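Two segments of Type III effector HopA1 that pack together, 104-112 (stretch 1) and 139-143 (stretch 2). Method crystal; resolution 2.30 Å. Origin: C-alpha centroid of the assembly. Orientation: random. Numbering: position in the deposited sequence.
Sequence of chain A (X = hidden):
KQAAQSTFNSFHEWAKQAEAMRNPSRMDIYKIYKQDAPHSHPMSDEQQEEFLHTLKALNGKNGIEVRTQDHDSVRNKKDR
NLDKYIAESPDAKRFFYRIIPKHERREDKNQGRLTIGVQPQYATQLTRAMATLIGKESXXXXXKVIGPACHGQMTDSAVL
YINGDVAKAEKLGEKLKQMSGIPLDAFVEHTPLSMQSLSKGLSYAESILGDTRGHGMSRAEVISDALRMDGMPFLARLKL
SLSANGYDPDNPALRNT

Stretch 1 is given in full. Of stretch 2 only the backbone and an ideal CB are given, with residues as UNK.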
# COMPACT_ATOMS: atom_id res chain seq x y z
N GLU A 104 -16.43 -7.97 10.46
CA GLU A 104 -15.61 -8.32 9.30
C GLU A 104 -16.36 -8.21 7.97
O GLU A 104 -17.50 -8.63 7.85
CB GLU A 104 -15.05 -9.74 9.47
CG GLU A 104 -14.21 -10.23 8.30
CD GLU A 104 -13.52 -11.54 8.58
OE1 GLU A 104 -12.30 -11.52 8.85
OE2 GLU A 104 -14.19 -12.59 8.53
N ARG A 105 -15.68 -7.66 6.96
CA ARG A 105 -16.23 -7.56 5.61
C ARG A 105 -15.48 -8.52 4.69
O ARG A 105 -14.25 -8.53 4.67
CB ARG A 105 -16.13 -6.12 5.12
CG ARG A 105 -16.84 -5.13 6.05
CD ARG A 105 -16.55 -3.68 5.71
NE ARG A 105 -17.24 -2.78 6.64
CZ ARG A 105 -16.82 -1.55 6.95
NH1 ARG A 105 -15.72 -1.06 6.39
NH2 ARG A 105 -17.52 -0.82 7.82
N ARG A 106 -16.21 -9.35 3.94
CA ARG A 106 -15.59 -10.30 3.00
C ARG A 106 -14.77 -9.55 1.96
O ARG A 106 -15.18 -8.48 1.48
CB ARG A 106 -16.67 -11.17 2.32
CG ARG A 106 -16.15 -12.16 1.26
CD ARG A 106 -17.29 -12.74 0.39
NE ARG A 106 -16.82 -13.23 -0.92
CZ ARG A 106 -17.04 -12.63 -2.09
NH1 ARG A 106 -17.75 -11.50 -2.16
NH2 ARG A 106 -16.56 -13.16 -3.22
N GLU A 107 -13.60 -10.09 1.62
CA GLU A 107 -12.74 -9.50 0.58
C GLU A 107 -13.06 -10.09 -0.79
O GLU A 107 -13.17 -11.31 -0.93
CB GLU A 107 -11.26 -9.76 0.87
CG GLU A 107 -10.70 -9.11 2.14
CD GLU A 107 -9.24 -9.51 2.38
OE1 GLU A 107 -8.65 -10.18 1.51
OE2 GLU A 107 -8.66 -9.14 3.44
N ASP A 108 -13.18 -9.24 -1.82
CA ASP A 108 -13.23 -9.77 -3.18
C ASP A 108 -11.88 -10.40 -3.51
O ASP A 108 -10.85 -10.00 -2.95
CB ASP A 108 -13.47 -8.65 -4.19
CG ASP A 108 -14.85 -8.02 -4.07
OD1 ASP A 108 -15.75 -8.62 -3.46
OD2 ASP A 108 -15.01 -6.90 -4.62
N LYS A 109 -11.88 -11.37 -4.42
CA LYS A 109 -10.62 -11.93 -4.88
C LYS A 109 -9.80 -10.90 -5.64
O LYS A 109 -8.58 -10.99 -5.68
CB LYS A 109 -10.90 -13.15 -5.77
CG LYS A 109 -11.88 -14.12 -5.13
CD LYS A 109 -11.28 -15.50 -4.92
CE LYS A 109 -11.98 -16.55 -5.80
NZ LYS A 109 -13.45 -16.65 -5.54
N ASN A 110 -10.47 -9.92 -6.24
CA ASN A 110 -9.78 -8.80 -6.87
C ASN A 110 -10.02 -7.50 -6.12
O ASN A 110 -11.15 -7.00 -6.11
CB ASN A 110 -10.28 -8.62 -8.30
CG ASN A 110 -10.10 -9.85 -9.13
OD1 ASN A 110 -9.16 -10.63 -8.93
ND2 ASN A 110 -11.01 -10.04 -10.08
N GLN A 111 -8.99 -6.93 -5.53
CA GLN A 111 -9.18 -5.72 -4.75
C GLN A 111 -8.39 -4.56 -5.30
O GLN A 111 -7.35 -4.74 -5.93
CB GLN A 111 -8.78 -5.95 -3.28
CG GLN A 111 -9.88 -6.54 -2.40
CD GLN A 111 -9.58 -6.33 -0.92
OE1 GLN A 111 -8.43 -6.41 -0.49
NE2 GLN A 111 -10.62 -6.03 -0.14
N GLY A 112 -8.90 -3.35 -5.04
CA GLY A 112 -8.11 -2.14 -5.23
C GLY A 112 -7.37 -1.76 -3.95
O GLY A 112 -7.88 -1.99 -2.85
N UNK A 139 -17.31 -0.57 1.41
CA UNK A 139 -16.44 -1.03 0.32
C UNK A 139 -15.01 -1.28 0.83
O UNK A 139 -14.27 -2.08 0.25
CB UNK A 139 -16.42 -0.00 -0.82
N UNK A 140 -14.62 -0.60 1.90
CA UNK A 140 -13.28 -0.81 2.46
C UNK A 140 -13.29 -1.97 3.46
O UNK A 140 -13.97 -1.91 4.49
CB UNK A 140 -12.78 0.47 3.14
N UNK A 141 -12.52 -3.01 3.18
CA UNK A 141 -12.48 -4.15 4.07
C UNK A 141 -11.57 -3.91 5.28
O UNK A 141 -11.86 -4.40 6.37
CB UNK A 141 -12.01 -5.39 3.30
N UNK A 142 -10.47 -3.18 5.06
CA UNK A 142 -9.56 -2.80 6.15
C UNK A 142 -8.49 -1.84 5.68
O UNK A 142 -8.35 -1.57 4.48
CB UNK A 142 -8.90 -4.04 6.76
N UNK A 143 -7.72 -1.32 6.64
CA UNK A 143 -6.60 -0.47 6.32
C UNK A 143 -5.38 -0.98 7.05
O UNK A 143 -5.50 -1.80 7.95
CB UNK A 143 -6.89 0.99 6.68

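Position 139 carries its CA-to-CB bond away from stretch 1, and nothing of that segment lies within 5.5 Å of the ideal CB. Its phi/psi of -66/-25 is open to almost any residue. The deposited residue is Ala 139, whose CB stays 7.4 Å from Arg 105 NH1, its nearest neighbour in stretch 1.

At position 140 the CA-to-CB bond again points away. What stretch 1 reads here is the backbone: Arg 105 NH1 donates a hydrogen bond to the carbonyl O of 140, 2.7 Å long with an N-H...O angle of 155°, and that oxygen sits at the guanidinium edge, near its plane. Since a main-chain carbonyl serves the arginine, identity is loosely constrained; the extended phi/psi of -88/119 favors beta-branched residues such as valine or isoleucine, though many others would fit. The residue is Ile 140, with chi1 m and chi2 t. Its side chain comes no closer to stretch 1 than 4.6 Å, from CB to Arg 105 NH1, so it meets stretch 1 mainly through its carbonyl.

Position 141 is the center of the contact. Its CA is 5.3 Å from the CA of Arg 105. CA-to-CB points sideways, yet the ideal CB has Gln 111 NE2 at 3.8 Å, Arg 105 O at 4.1 Å and Glu 107 CG at 4.1 Å. A small side chain offering an acceptor to the amide suits this place: serine, threonine or perhaps asparagine or aspartate. The residue is Thr 141. In rotamer p, its OG1 accepts a hydrogen bond from Gln 111 NE2 at 3.1 Å and 165°, and its CG2 packs 3.6 Å from Arg 106 O. The hydroxyl takes the amide's hydrogen bond, while the methyl lies beside both that amide and the backbone oxygen of Arg 106. A water joins the two backbones, its O accepting from Arg 105 N (3.0 Å) and donating to Thr 141 O (2.7 Å).

At position 142 nothing of stretch 1 lies within 5.5 Å of the ideal CB, and the bond points sideways, so only a longer side chain could reach back. The carboxylate of Glu 107 invites a basic or polar group: histidine, lysine, arginine or glutamine. The residue is His 142, chi1 p, which brings CE1 to 3.5 Å from Glu 107 OE2. Its ND1 also hydrogen-bonds Thr 141 OG1 at 2.8 Å, linking the ring to the hydroxyl that receives the glutamine amide.

Position 143 is out of reach, so stretch 1 sets no preference. The residue is Gly 143.

Stretch 2, residues 139-143: AITHG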
# COMPACT_ATOMS: atom_id res chain seq x y z
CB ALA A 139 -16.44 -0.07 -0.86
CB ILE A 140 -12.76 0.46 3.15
CG1 ILE A 140 -12.88 1.66 2.21
CG2 ILE A 140 -11.32 0.30 3.55
CD1 ILE A 140 -12.41 2.96 2.84
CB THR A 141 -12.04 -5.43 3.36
OG1 THR A 141 -10.70 -5.28 2.89
CG2 THR A 141 -12.96 -5.74 2.20
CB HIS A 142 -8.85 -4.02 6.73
CG HIS A 142 -7.98 -4.75 5.76
ND1 HIS A 142 -8.47 -5.32 4.60
CD2 HIS A 142 -6.65 -5.03 5.78
CE1 HIS A 142 -7.48 -5.91 3.95
NE2 HIS A 142 -6.37 -5.75 4.64
O HOH W 1 -12.88 -6.67 7.36
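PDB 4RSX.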